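Local coordinates for protein Agap007691-pb (Anopheles gambiae, PDB 5C98) that is a serpin of unknown function that may inhibit serine-type endopeptidases, at residues 256-259 with 260-263. Residues are numbered along the deposited sequence; the frame is centred on the assembly and turned at random. Where two conformers were deposited one is given.
Sequences SITP and AHLA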
loop_
_atom_site.group_PDB
_atom_site.type_symbol
_atom_site.label_atom_id
_atom_site.label_comp_id
_atom_site.label_asym_id
_atom_site.label_seq_id
_atom_site.Cartn_x
_atom_site.Cartn_y
_atom_site.Cartn_z
ATOM N N SER A 256 -6.574 -17.515 -0.789
ATOM C CA SER A 256 -7.913 -17.818 -1.279
ATOM C C SER A 256 -8.669 -16.588 -1.761
ATOM O O SER A 256 -9.488 -16.691 -2.683
ATOM C CB SER A 256 -8.731 -18.470 -0.164
ATOM O OG SER A 256 -8.281 -19.782 0.152
ATOM N N ILE A 257 -8.421 -15.424 -1.154
ATOM C CA ILE A 257 -9.349 -14.313 -1.297
ATOM C C ILE A 257 -9.337 -13.767 -2.724
ATOM O O ILE A 257 -8.285 -13.562 -3.338
ATOM C CB ILE A 257 -9.043 -13.223 -0.256
ATOM C CG1 ILE A 257 -10.190 -12.201 -0.216
ATOM C CG2 ILE A 257 -7.696 -12.610 -0.529
ATOM C CD1 ILE A 257 -9.992 -11.137 0.880
ATOM N N THR A 258 -10.524 -13.494 -3.235
ATOM C CA THR A 258 -10.730 -12.854 -4.533
ATOM C C THR A 258 -11.710 -11.711 -4.390
ATOM O O THR A 258 -12.407 -11.580 -3.381
ATOM C CB THR A 258 -11.324 -13.858 -5.525
ATOM O OG1 THR A 258 -12.667 -14.165 -5.130
ATOM C CG2 THR A 258 -10.485 -15.120 -5.588
ATOM N N PRO A 259 -11.836 -10.880 -5.428
ATOM C CA PRO A 259 -12.871 -9.834 -5.389
ATOM C C PRO A 259 -14.270 -10.383 -5.201
ATOM O O PRO A 259 -15.118 -9.698 -4.610
ATOM C CB PRO A 259 -12.708 -9.137 -6.746
ATOM C CG PRO A 259 -11.241 -9.353 -7.057
ATOM C CD PRO A 259 -10.979 -10.759 -6.617
ATOM N N ALA A 260 -14.533 -11.607 -5.656
ATOM C CA ALA A 260 -15.851 -12.187 -5.443
ATOM C C ALA A 260 -16.133 -12.327 -3.961
ATOM O O ALA A 260 -17.259 -12.101 -3.519
ATOM C CB ALA A 260 -15.969 -13.541 -6.136
ATOM N N HIS A 261 -15.116 -12.675 -3.170
ATOM C CA HIS A 261 -15.315 -12.757 -1.727
ATOM C C HIS A 261 -15.602 -11.391 -1.129
ATOM O O HIS A 261 -16.396 -11.279 -0.185
ATOM C CB HIS A 261 -14.085 -13.314 -1.038
ATOM C CG HIS A 261 -13.825 -14.746 -1.318
ATOM N ND1 HIS A 261 -12.694 -15.179 -1.973
ATOM C CD2 HIS A 261 -14.547 -15.855 -1.038
ATOM C CE1 HIS A 261 -12.721 -16.495 -2.069
ATOM N NE2 HIS A 261 -13.836 -16.930 -1.514
ATOM N N LEU A 262 -14.900 -10.358 -1.598
ATOM C CA LEU A 262 -15.168 -9.008 -1.119
ATOM C C LEU A 262 -16.604 -8.604 -1.402
ATOM O O LEU A 262 -17.264 -8.002 -0.543
ATOM C CB LEU A 262 -14.182 -8.017 -1.743
ATOM C CG LEU A 262 -12.715 -8.210 -1.357
ATOM C CD1 LEU A 262 -11.802 -7.206 -2.067
ATOM C CD2 LEU A 262 -12.551 -8.075 0.161
ATOM N N ALA A 263 -17.116 -8.954 -2.590
ATOM C CA ALA A 263 -18.509 -8.666 -2.919
ATOM C C ALA A 263 -19.461 -9.419 -2.002
ATOM O O ALA A 263 -20.469 -8.862 -1.551
ATOM C CB ALA A 263 -18.791 -9.037 -4.373
#
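A capping box opens helix 259-268, with Thr258 as the N-cap and His261, three residues on, as its reciprocal partner. Here a histidine ring takes the part often played by a glutamate carboxylate: Thr258 N donates to His261 ND1 over 3.0 Å, at an N-H...acceptor angle of 151°. The donor lies at the ring edge, within 4° of the ring plane; as the acceptor of this bond, ND1 probably carries no hydrogen of its own. With CG beside the backbone N of the same residue and anti to the carbonyl carbon, the imidazole is swung back along the chain toward Thr258, and its CE1 comes within 3.3 Å of Ser256 O.

The return half of the box is weaker. Thr258 OG1 sits between its own backbone N and carbonyl carbon (chi1 69°), turned over the first turn of the helix, where it accepts weak bonds from Ala260 N at 3.2 Å and from His261 N. The amide of His261 also makes a weak bond to Thr258 O. Regular helical bonding begins with Leu262 N to Thr258 O, 3.3 Å, and continues with Ala263 N to Pro259 O, 2.9 Å. Pro259, which has no amide hydrogen to offer, fits readily at the first position after the cap.

Beside the polar box, Ile257 CD1 meets Leu262 CD2 at 4.1 Å, an apolar contact between the residue before the N-cap and the fourth after it, the positions of a hydrophobic staple. Both side chains pack on Leu26 of helix 15-32 and on strands 237-244 and 354-360, while the His261 ring meets that of His219 at a steep angle; the short link from helix 250-256 into helix 259-268 thus packs against the N-terminal helix and against these two antiparallel strands.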